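Local coordinates for uncharacterized NTF2-like protein (Burkholderia xenovorans LB400, PDB 3FGY), which is of unknown function but belongs to the SnoaL-like branch of the NTF2-like superfamily, whose curved sheet often encloses a small-molecule pocket, at residues V104-V109 / R118-T123; E66-E71 / F87-V92; Q78-L83 / T108-K113; D33-I38 / V114-E119. One frame throughout, in Å; residues are numbered along the deposited sequence. Where two conformers were deposited one is given.

Going from the N terminus, the chain first lays down 33-38, which waits until 114-119 for its partner, so contact 4 closes the longest loop and both contacts 2 and 3 fall within it. Contact 2 opens at 66-71; before it closes at 87-92, contact 3 has opened at 78-83, to be completed by 108-113, and the two therefore cross. Contact 1 starts at 104-109, sharing Thr108 and Val109 with contact 3, and ends at 118-123, sharing Arg118 and Glu119 with contact 4. Together they run across one mixed sheet: contact 4 joins strand 34-38 to 113-120, contact 1 joins 113-120 to 98-110, contact 3 joins 98-110 to 81-92, and contact 2 joins 81-92 to 65-78.

Contact 1 (V104-V109 / R118-T123); sequences VFAITV and REYIDT
Glu119 lies flat against the ring of Phe105, the two side chains running side by side and pointing the same way. Starting from Glu119, CB only brushes the ring, 4.1 Å from Phe105 CE1. With chi1 at -52°, CG stands beside its own backbone N, and this puts it over the face, 3.8 Å from the Phe105 ring centroid and 17° off its normal, a CH-pi contact. Next, CD comes within 3.3 Å of Phe105 CZ, and OE2 ends 3.2 Å from the same CZ, with carboxylate and ring planes stacked 20° apart. Its two oxygens have partners beyond the ring: OE2 accepts a bond from Trp36, and OE1 bonds an unidentified ligand, probably from the crystallisation liquor.

On the other side of the sheet Ala106 CB touches Tyr120 CE1 at 3.9 Å. Four backbone bonds tie the strands. Val104 and Tyr120 exchange one pair, Ala106 and Arg118 the other, with Ala106 N to Arg118 O 2.9 Å and almost straight. Phe105 and Glu119 form the non-hydrogen-bonded pair between them. This is the antiparallel hairpin of strands 98-110 and 113-120 in the NTF2-like fold, and its Phe105-Glu119 side faces what may be the pocket, as in other NTF2-like proteins.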
# COMPACT_ATOMS: atom_id res chain seq x y z
N VAL A 104 -2.71 -1.55 -2.50
CA VAL A 104 -2.82 -2.52 -1.42
C VAL A 104 -4.06 -2.20 -0.58
O VAL A 104 -4.31 -1.05 -0.22
CB VAL A 104 -1.57 -2.50 -0.52
CG1 VAL A 104 -1.77 -3.38 0.76
CG2 VAL A 104 -0.32 -2.94 -1.32
N PHE A 105 -4.84 -3.25 -0.26
CA PHE A 105 -5.92 -3.13 0.72
C PHE A 105 -5.45 -3.89 1.95
O PHE A 105 -5.16 -5.08 1.89
CB PHE A 105 -7.23 -3.76 0.22
CG PHE A 105 -7.98 -2.90 -0.76
CD1 PHE A 105 -7.32 -2.05 -1.65
CD2 PHE A 105 -9.36 -2.94 -0.78
CE1 PHE A 105 -8.03 -1.28 -2.57
CE2 PHE A 105 -10.07 -2.17 -1.70
CZ PHE A 105 -9.41 -1.35 -2.59
N ALA A 106 -5.30 -3.18 3.06
CA ALA A 106 -4.84 -3.78 4.32
C ALA A 106 -6.09 -4.00 5.15
O ALA A 106 -6.80 -3.05 5.52
CB ALA A 106 -3.87 -2.86 5.05
N ILE A 107 -6.36 -5.27 5.39
CA ILE A 107 -7.61 -5.70 6.00
C ILE A 107 -7.35 -6.39 7.34
O ILE A 107 -6.38 -7.14 7.48
CB ILE A 107 -8.43 -6.60 5.04
CG1 ILE A 107 -8.67 -5.86 3.72
CG2 ILE A 107 -9.73 -7.03 5.68
CD1 ILE A 107 -9.37 -6.66 2.68
N THR A 108 -8.22 -6.12 8.31
CA THR A 108 -8.24 -6.81 9.59
C THR A 108 -9.55 -7.58 9.67
O THR A 108 -10.62 -7.03 9.38
CB THR A 108 -8.13 -5.84 10.78
OG1 THR A 108 -6.95 -5.05 10.65
CG2 THR A 108 -8.13 -6.60 12.12
N VAL A 109 -9.45 -8.87 10.00
CA VAL A 109 -10.60 -9.75 10.16
C VAL A 109 -10.64 -10.18 11.61
O VAL A 109 -9.62 -10.61 12.16
CB VAL A 109 -10.47 -11.01 9.31
CG1 VAL A 109 -11.68 -11.96 9.54
CG2 VAL A 109 -10.25 -10.64 7.83
N ARG A 118 -7.97 -0.40 5.02
CA ARG A 118 -7.32 0.83 4.63
C ARG A 118 -6.70 0.60 3.25
O ARG A 118 -5.96 -0.35 3.08
CB ARG A 118 -6.24 1.20 5.65
CG ARG A 118 -5.89 2.65 5.59
CD ARG A 118 -4.64 3.05 6.34
NE ARG A 118 -4.29 4.31 5.72
CZ ARG A 118 -4.73 5.50 6.11
NH1 ARG A 118 -5.37 5.64 7.24
NH2 ARG A 118 -4.45 6.57 5.37
N GLU A 119 -7.01 1.48 2.29
CA GLU A 119 -6.41 1.43 0.98
C GLU A 119 -5.13 2.28 0.89
O GLU A 119 -5.06 3.40 1.43
CB GLU A 119 -7.37 1.93 -0.10
CG GLU A 119 -8.73 1.29 -0.12
CD GLU A 119 -9.53 1.67 -1.37
OE1 GLU A 119 -8.96 2.32 -2.31
OE2 GLU A 119 -10.73 1.32 -1.41
N TYR A 120 -4.18 1.76 0.12
CA TYR A 120 -2.96 2.44 -0.24
C TYR A 120 -2.96 2.44 -1.78
O TYR A 120 -2.87 1.40 -2.40
CB TYR A 120 -1.74 1.74 0.33
CG TYR A 120 -1.74 1.64 1.84
CD1 TYR A 120 -2.51 0.67 2.49
CD2 TYR A 120 -0.96 2.48 2.64
CE1 TYR A 120 -2.50 0.55 3.88
CE2 TYR A 120 -0.96 2.36 4.02
CZ TYR A 120 -1.72 1.42 4.65
OH TYR A 120 -1.72 1.26 6.04
N ILE A 121 -3.09 3.63 -2.36
CA ILE A 121 -3.35 3.81 -3.77
C ILE A 121 -2.54 4.99 -4.32
O ILE A 121 -1.89 5.73 -3.58
CB ILE A 121 -4.87 4.04 -4.02
CG1 ILE A 121 -5.32 5.35 -3.36
CG2 ILE A 121 -5.69 2.79 -3.55
CD1 ILE A 121 -6.79 5.60 -3.52
N ASP A 122 -2.55 5.15 -5.64
CA ASP A 122 -1.90 6.29 -6.29
C ASP A 122 -2.82 7.50 -6.21
O ASP A 122 -3.57 7.81 -7.14
CB ASP A 122 -1.55 5.96 -7.75
CG ASP A 122 -0.53 6.90 -8.36
OD1 ASP A 122 -0.39 8.06 -7.87
OD2 ASP A 122 0.12 6.48 -9.35
N THR A 123 -2.76 8.18 -5.06
CA THR A 123 -3.68 9.30 -4.81
C THR A 123 -3.48 10.47 -5.80
O THR A 123 -4.43 11.17 -6.16
CB THR A 123 -3.57 9.77 -3.34
OG1 THR A 123 -2.21 10.02 -3.01
CG2 THR A 123 -4.13 8.78 -2.34

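Contact 2 (E66-E71 / F87-V92); sequences EISYPE and FATGRV
Ala88 is the apolar centre, its CB reached from strand 65-78 by two side chains. Ile67 CD1 comes to 3.7 Å of Ala88 CB, while Tyr69 CD1 lies 4.0 Å from the same methyl. Ile67 has a second deposited conformer, and this account holds for the one given. An unidentified ligand lies close to Ile67. Next along, Pro70 meets Phe87 at about a right angle: the proline CG touches the ring edge in its plane, 3.8 Å from Phe87 CD2.

Moving outward, the backbones pair regularly. Ser68 and Thr89 trade bonds in both directions, as do Glu66 and Arg91, with the Glu66 N to Arg91 O bond nearly straight. Gly90 stands opposite Ile67, its CA only 3.0 Å from Glu66 O. Past Ser68 the direct ladder stops, and waters lie between the two segments instead: one accepts from Glu71 N, another from Phe87 N.

At the polar edge Glu66 and Arg91 run side by side on the face they share with Ser68 and Thr89. Arg91 bends at chi3 (68°), and its NE donates to Glu66 OE1 at 3.1 Å from the syn side, 31° out of the carboxylate plane. NH2 adds a weak bond to the same oxygen, completing the salt bridge; Glu66 OE2 pairs with Lys93. This is an antiparallel hairpin, strands 65-78 and 81-92, with 65-78 one of the two outermost strands of this chain's NTF2-like sheet.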
# COMPACT_ATOMS: atom_id res chain seq x y z
N GLU A 66 -15.26 3.32 -13.79
CA GLU A 66 -15.21 2.00 -14.41
C GLU A 66 -13.86 1.44 -14.00
O GLU A 66 -12.84 2.11 -14.19
CB GLU A 66 -15.30 2.14 -15.93
CG GLU A 66 -16.67 2.64 -16.42
CD GLU A 66 -16.66 3.17 -17.84
OE1 GLU A 66 -15.61 3.12 -18.50
OE2 GLU A 66 -17.73 3.64 -18.31
N ILE A 67 -13.85 0.27 -13.38
CA ILE A 67 -12.61 -0.31 -12.90
C ILE A 67 -12.48 -1.76 -13.35
O ILE A 67 -13.46 -2.53 -13.35
CB ILE A 67 -12.46 -0.14 -11.37
CG1 ILE A 67 -11.04 -0.51 -10.93
CG2 ILE A 67 -13.54 -0.93 -10.63
CD1 ILE A 67 -10.74 -0.17 -9.49
N SER A 68 -11.27 -2.11 -13.76
CA SER A 68 -10.93 -3.44 -14.26
C SER A 68 -9.71 -3.94 -13.52
O SER A 68 -8.78 -3.18 -13.30
CB SER A 68 -10.58 -3.39 -15.75
OG SER A 68 -11.69 -3.04 -16.55
N TYR A 69 -9.67 -5.23 -13.22
CA TYR A 69 -8.53 -5.86 -12.59
C TYR A 69 -8.03 -6.90 -13.58
O TYR A 69 -8.68 -7.94 -13.75
CB TYR A 69 -8.97 -6.49 -11.26
CG TYR A 69 -9.75 -5.53 -10.37
CD1 TYR A 69 -9.09 -4.65 -9.50
CD2 TYR A 69 -11.15 -5.45 -10.45
CE1 TYR A 69 -9.81 -3.75 -8.70
CE2 TYR A 69 -11.88 -4.55 -9.66
CZ TYR A 69 -11.21 -3.69 -8.79
OH TYR A 69 -11.96 -2.81 -8.01
N PRO A 70 -6.95 -6.59 -14.34
CA PRO A 70 -6.51 -7.54 -15.38
C PRO A 70 -6.08 -8.92 -14.87
O PRO A 70 -6.27 -9.91 -15.58
CB PRO A 70 -5.32 -6.84 -16.07
CG PRO A 70 -5.11 -5.54 -15.36
CD PRO A 70 -6.14 -5.35 -14.30
N GLU A 71 -5.50 -8.96 -13.67
CA GLU A 71 -4.99 -10.21 -13.08
C GLU A 71 -5.49 -10.37 -11.66
O GLU A 71 -5.84 -9.38 -10.98
CB GLU A 71 -3.47 -10.26 -13.09
CG GLU A 71 -2.79 -10.17 -14.46
CD GLU A 71 -3.18 -11.29 -15.42
OE1 GLU A 71 -3.49 -12.42 -14.95
OE2 GLU A 71 -3.18 -11.05 -16.64
N PHE A 87 -3.63 -4.64 -8.90
CA PHE A 87 -3.43 -3.63 -9.94
C PHE A 87 -4.75 -3.47 -10.66
O PHE A 87 -5.45 -4.45 -10.93
CB PHE A 87 -2.29 -4.04 -10.87
CG PHE A 87 -2.12 -3.15 -12.07
CD1 PHE A 87 -1.38 -1.99 -12.00
CD2 PHE A 87 -2.71 -3.49 -13.26
CE1 PHE A 87 -1.23 -1.16 -13.13
CE2 PHE A 87 -2.59 -2.69 -14.36
CZ PHE A 87 -1.85 -1.53 -14.31
N ALA A 88 -5.11 -2.22 -10.93
CA ALA A 88 -6.34 -1.88 -11.63
C ALA A 88 -6.07 -0.93 -12.76
O ALA A 88 -5.13 -0.13 -12.69
CB ALA A 88 -7.38 -1.22 -10.68
N THR A 89 -6.92 -1.00 -13.77
CA THR A 89 -7.02 0.04 -14.76
C THR A 89 -8.45 0.60 -14.69
O THR A 89 -9.40 -0.10 -14.31
CB THR A 89 -6.70 -0.47 -16.17
OG1 THR A 89 -7.63 -1.49 -16.53
CG2 THR A 89 -5.28 -1.02 -16.23
N GLY A 90 -8.62 1.87 -14.99
CA GLY A 90 -9.92 2.46 -14.90
C GLY A 90 -10.17 3.68 -15.75
O GLY A 90 -9.26 4.21 -16.39
N ARG A 91 -11.41 4.13 -15.72
CA ARG A 91 -11.83 5.34 -16.38
C ARG A 91 -12.86 6.05 -15.53
O ARG A 91 -13.78 5.44 -14.99
CB ARG A 91 -12.37 5.03 -17.76
CG ARG A 91 -12.69 6.28 -18.57
CD ARG A 91 -12.84 5.91 -20.04
NE ARG A 91 -14.03 5.08 -20.26
CZ ARG A 91 -14.39 4.53 -21.43
NH1 ARG A 91 -13.67 4.70 -22.55
NH2 ARG A 91 -15.50 3.80 -21.49
N VAL A 92 -12.65 7.35 -15.37
CA VAL A 92 -13.55 8.19 -14.59
C VAL A 92 -14.67 8.65 -15.49
O VAL A 92 -14.43 9.25 -16.55
CB VAL A 92 -12.81 9.39 -13.95
CG1 VAL A 92 -13.80 10.29 -13.21
CG2 VAL A 92 -11.72 8.91 -13.00
O HOH W 1 -4.34 -6.86 -12.06
O HOH W 2 -4.94 -7.29 -9.07

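Contact 3 (Q78-L83 / T108-K113); sequences QGERVL and TVRKSK
Glu80 and Thr108 bury the most surface here, followed by Val109, where the antiparallel hairpin of strands 81-92 and 98-110 reaches one end of the NTF2-like sheet. Two tight turns flank the site, a type II' turn from Gln78 to Arg81 and a type I' turn from Arg110 to Lys113. Glu80 sits within the first, and its carbonyl O takes the backbone N of Val109 at 2.9 Å. Its side chain starts with CG between the backbone N and the carbonyl carbon (chi1 74°), then extends across the strand. In the conformer given, Arg110 grips the carboxylate side-on with two nitrogens, NE on OE1 at 3.0 Å and NH2 on OE2. NE comes from above the carboxylate plane, NH2 from the syn side.

Thr108 packs against both partners of this salt bridge. Its CG2 packs on Glu80 CG at 3.6 Å and lies over one face of the Arg110 guanidinium toward the rim. Its OG1 turns the other way, to Arg81, whose NE is held by a salt bridge to Glu74 of the second subunit. The chain of Arg81 is bent at chi2 and chi3. Its NH1 donates to Thr108 OG1 at 2.9 Å, the oxygen lying 23° out of the guanidinium plane.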
# COMPACT_ATOMS: atom_id res chain seq x y z
N GLN A 78 -1.24 -12.84 7.82
CA GLN A 78 -0.57 -13.20 9.05
C GLN A 78 -1.43 -12.68 10.20
O GLN A 78 -1.95 -11.55 10.15
CB GLN A 78 0.85 -12.61 9.08
CG GLN A 78 1.69 -13.16 10.22
CD GLN A 78 3.14 -12.69 10.16
OE1 GLN A 78 3.45 -11.62 9.67
NE2 GLN A 78 4.04 -13.51 10.72
N GLY A 79 -1.64 -13.52 11.20
CA GLY A 79 -2.43 -13.13 12.34
C GLY A 79 -3.85 -12.80 11.90
O GLY A 79 -4.46 -13.57 11.16
N GLU A 80 -4.33 -11.64 12.32
CA GLU A 80 -5.68 -11.20 11.97
C GLU A 80 -5.68 -10.33 10.71
O GLU A 80 -6.71 -9.77 10.34
CB GLU A 80 -6.33 -10.45 13.15
CG GLU A 80 -5.81 -9.04 13.42
CD GLU A 80 -6.40 -8.41 14.68
OE1 GLU A 80 -7.23 -9.06 15.34
OE2 GLU A 80 -6.02 -7.27 15.00
N ARG A 81 -4.54 -10.24 10.04
CA ARG A 81 -4.37 -9.34 8.92
C ARG A 81 -4.32 -10.07 7.58
O ARG A 81 -3.73 -11.14 7.49
CB ARG A 81 -3.09 -8.53 9.12
CG ARG A 81 -3.06 -7.77 10.44
CD ARG A 81 -3.80 -6.46 10.33
NE ARG A 81 -2.97 -5.38 9.77
CZ ARG A 81 -3.46 -4.29 9.17
NH1 ARG A 81 -4.76 -4.12 8.99
NH2 ARG A 81 -2.64 -3.37 8.72
N VAL A 82 -4.98 -9.50 6.57
CA VAL A 82 -4.89 -9.95 5.20
C VAL A 82 -4.62 -8.69 4.37
O VAL A 82 -5.40 -7.76 4.38
CB VAL A 82 -6.21 -10.62 4.72
CG1 VAL A 82 -6.07 -11.12 3.32
CG2 VAL A 82 -6.58 -11.78 5.63
N LEU A 83 -3.45 -8.65 3.74
CA LEU A 83 -3.14 -7.57 2.83
C LEU A 83 -3.33 -8.10 1.42
O LEU A 83 -2.80 -9.16 1.05
CB LEU A 83 -1.73 -7.06 3.08
CG LEU A 83 -1.68 -5.93 4.10
CD1 LEU A 83 -2.24 -6.30 5.49
CD2 LEU A 83 -0.24 -5.36 4.18
N THR A 108 -8.22 -6.12 8.31
CA THR A 108 -8.24 -6.81 9.59
C THR A 108 -9.55 -7.58 9.67
O THR A 108 -10.62 -7.03 9.38
CB THR A 108 -8.13 -5.84 10.78
OG1 THR A 108 -6.95 -5.05 10.65
CG2 THR A 108 -8.13 -6.60 12.12
N VAL A 109 -9.45 -8.87 10.00
CA VAL A 109 -10.60 -9.75 10.16
C VAL A 109 -10.64 -10.18 11.61
O VAL A 109 -9.62 -10.61 12.16
CB VAL A 109 -10.47 -11.01 9.31
CG1 VAL A 109 -11.68 -11.96 9.54
CG2 VAL A 109 -10.25 -10.64 7.83
N ARG A 110 -11.81 -10.03 12.22
CA ARG A 110 -12.07 -10.49 13.59
C ARG A 110 -13.45 -11.12 13.67
O ARG A 110 -14.40 -10.63 13.06
CB ARG A 110 -12.01 -9.31 14.56
CG ARG A 110 -10.64 -8.73 14.75
CD ARG A 110 -10.69 -7.46 15.57
NE ARG A 110 -9.34 -6.96 15.82
CZ ARG A 110 -9.04 -5.69 16.06
NH1 ARG A 110 -10.00 -4.76 16.12
NH2 ARG A 110 -7.78 -5.33 16.25
N LYS A 111 -13.57 -12.21 14.42
CA LYS A 111 -14.85 -12.90 14.58
C LYS A 111 -15.46 -13.21 13.21
O LYS A 111 -16.67 -13.07 13.01
CB LYS A 111 -15.83 -12.04 15.42
CG LYS A 111 -15.28 -11.56 16.77
CD LYS A 111 -15.68 -12.48 17.91
N SER A 112 -14.60 -13.58 12.26
CA SER A 112 -15.03 -14.03 10.94
C SER A 112 -15.68 -12.93 10.09
O SER A 112 -16.34 -13.23 9.08
CB SER A 112 -15.95 -15.25 11.07
OG SER A 112 -15.35 -16.22 11.90
N LYS A 113 -15.44 -11.67 10.47
CA LYS A 113 -15.98 -10.52 9.77
C LYS A 113 -14.84 -9.55 9.42
O LYS A 113 -13.93 -9.33 10.23
CB LYS A 113 -16.96 -9.77 10.66
CG LYS A 113 -18.15 -10.58 11.14
CD LYS A 113 -19.28 -10.61 10.13
CE LYS A 113 -20.53 -11.24 10.74
NZ LYS A 113 -21.74 -11.03 9.88

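Contact 4 (D33-I38 / V114-E119); sequences DIEWII and VTSIRE
Trp36 has one face covered by Ile117 and an edge taken by Glu119. Ile117 CG2 sits over the five-membered ring, 3.8 Å from the Trp36 ring centroid and 16° off the normal, while its CD1 packs toward the rim, 3.8 Å from Trp36 CE3. At the edge Trp36 NE1 donates in the ring plane to Glu119 OE2, 2.8 Å away, meeting the anti side of the carboxylate. The indole also touches Leu54, Leu57 and Leu58 of helix 50-64. On the other side of the sheet, the guanidinium of Arg118, in the conformer given, has Ile37 CG2 over one face, 3.5 Å from Arg118 NH1.

The strands run parallel, their axes only 5° apart, which makes this the parallel pair of the mixed NTF2-like sheet. Ile117 is bonded through both N and O, its N to Glu35 O and its O to Ile37 N; Glu119 N continues to Ile37 O. At the start of the pair, Thr115 and Ser116 form a classic bulge against Thr108. Thr115 O there takes Glu35 N at 3.2 Å from above its carbonyl plane, and also accepts from a water that bridges to Asp33 O. At this end Ile34 CD1 meets Val114 CG1, 3.9 Å away.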
# COMPACT_ATOMS: atom_id res chain seq x y z
N ASP A 33 -19.50 -2.46 12.67
CA ASP A 33 -18.70 -1.26 12.86
C ASP A 33 -17.56 -1.20 11.83
O ASP A 33 -16.52 -0.56 12.07
CB ASP A 33 -18.12 -1.22 14.29
CG ASP A 33 -17.40 -2.52 14.67
OD1 ASP A 33 -17.58 -3.54 13.97
OD2 ASP A 33 -16.65 -2.51 15.68
N ILE A 34 -17.75 -1.85 10.67
CA ILE A 34 -16.71 -1.87 9.63
C ILE A 34 -16.26 -0.44 9.29
O ILE A 34 -17.07 0.45 9.18
CB ILE A 34 -17.19 -2.63 8.36
CG1 ILE A 34 -16.06 -2.73 7.33
CG2 ILE A 34 -18.40 -1.95 7.75
CD1 ILE A 34 -16.28 -3.81 6.27
N GLU A 35 -14.96 -0.24 9.17
CA GLU A 35 -14.35 1.02 8.82
C GLU A 35 -13.55 0.82 7.53
O GLU A 35 -12.75 -0.10 7.49
CB GLU A 35 -13.38 1.37 9.94
CG GLU A 35 -12.58 2.62 9.75
CD GLU A 35 -11.59 2.78 10.86
OE1 GLU A 35 -10.49 2.17 10.79
OE2 GLU A 35 -11.90 3.51 11.82
N TRP A 36 -13.78 1.65 6.51
CA TRP A 36 -13.04 1.55 5.25
C TRP A 36 -12.49 2.92 4.93
O TRP A 36 -13.22 3.88 4.62
CB TRP A 36 -13.98 1.04 4.16
CG TRP A 36 -13.43 0.74 2.79
CD1 TRP A 36 -12.29 1.24 2.20
CD2 TRP A 36 -14.04 -0.10 1.82
NE1 TRP A 36 -12.16 0.73 0.92
CE2 TRP A 36 -13.22 -0.08 0.66
CE3 TRP A 36 -15.21 -0.88 1.81
CZ2 TRP A 36 -13.53 -0.80 -0.47
CZ3 TRP A 36 -15.50 -1.60 0.70
CH2 TRP A 36 -14.69 -1.55 -0.43
N ILE A 37 -11.16 3.00 4.98
CA ILE A 37 -10.43 4.25 4.82
C ILE A 37 -9.84 4.35 3.43
O ILE A 37 -9.10 3.45 2.99
CB ILE A 37 -9.30 4.37 5.89
CG1 ILE A 37 -9.86 4.26 7.33
CG2 ILE A 37 -8.49 5.64 5.67
CD1 ILE A 37 -8.77 4.23 8.40
N ILE A 38 -10.13 5.44 2.74
CA ILE A 38 -9.68 5.69 1.39
C ILE A 38 -8.95 7.04 1.39
O ILE A 38 -9.54 8.06 1.72
CB ILE A 38 -10.86 5.69 0.40
CG1 ILE A 38 -11.60 4.33 0.47
CG2 ILE A 38 -10.34 6.00 -1.02
CD1 ILE A 38 -12.70 4.21 -0.59
N VAL A 114 -14.91 -8.96 8.24
CA VAL A 114 -14.03 -7.85 7.91
C VAL A 114 -14.37 -6.65 8.79
O VAL A 114 -15.52 -6.19 8.81
CB VAL A 114 -14.14 -7.46 6.43
CG1 VAL A 114 -13.28 -6.23 6.15
CG2 VAL A 114 -13.75 -8.65 5.54
N THR A 115 -13.38 -6.17 9.54
CA THR A 115 -13.59 -5.09 10.50
C THR A 115 -12.94 -3.76 10.13
O THR A 115 -13.48 -2.70 10.47
CB THR A 115 -13.12 -5.50 11.92
OG1 THR A 115 -11.69 -5.62 11.97
CG2 THR A 115 -13.78 -6.83 12.32
N SER A 116 -11.78 -3.79 9.48
CA SER A 116 -11.09 -2.56 9.07
C SER A 116 -10.44 -2.79 7.74
O SER A 116 -9.87 -3.87 7.50
CB SER A 116 -9.98 -2.20 10.07
OG SER A 116 -10.53 -1.96 11.36
N ILE A 117 -10.55 -1.79 6.88
CA ILE A 117 -9.89 -1.77 5.59
C ILE A 117 -9.22 -0.41 5.47
O ILE A 117 -9.82 0.60 5.77
CB ILE A 117 -10.92 -1.89 4.44
CG1 ILE A 117 -11.71 -3.20 4.55
CG2 ILE A 117 -10.28 -1.71 3.04
CD1 ILE A 117 -12.94 -3.22 3.71
N ARG A 118 -7.97 -0.40 5.02
CA ARG A 118 -7.32 0.83 4.63
C ARG A 118 -6.70 0.60 3.25
O ARG A 118 -5.96 -0.35 3.08
CB ARG A 118 -6.24 1.20 5.65
CG ARG A 118 -5.89 2.65 5.59
CD ARG A 118 -4.64 3.05 6.34
NE ARG A 118 -4.29 4.31 5.72
CZ ARG A 118 -4.73 5.50 6.11
NH1 ARG A 118 -5.37 5.64 7.24
NH2 ARG A 118 -4.45 6.57 5.37
N GLU A 119 -7.01 1.48 2.29
CA GLU A 119 -6.41 1.43 0.98
C GLU A 119 -5.13 2.28 0.89
O GLU A 119 -5.06 3.40 1.43
CB GLU A 119 -7.37 1.93 -0.10
CG GLU A 119 -8.73 1.29 -0.12
CD GLU A 119 -9.53 1.67 -1.37
OE1 GLU A 119 -8.96 2.32 -2.31
OE2 GLU A 119 -10.73 1.32 -1.41
O HOH W 3 -13.84 -1.37 12.73
O HOH W 4 -9.54 0.97 8.76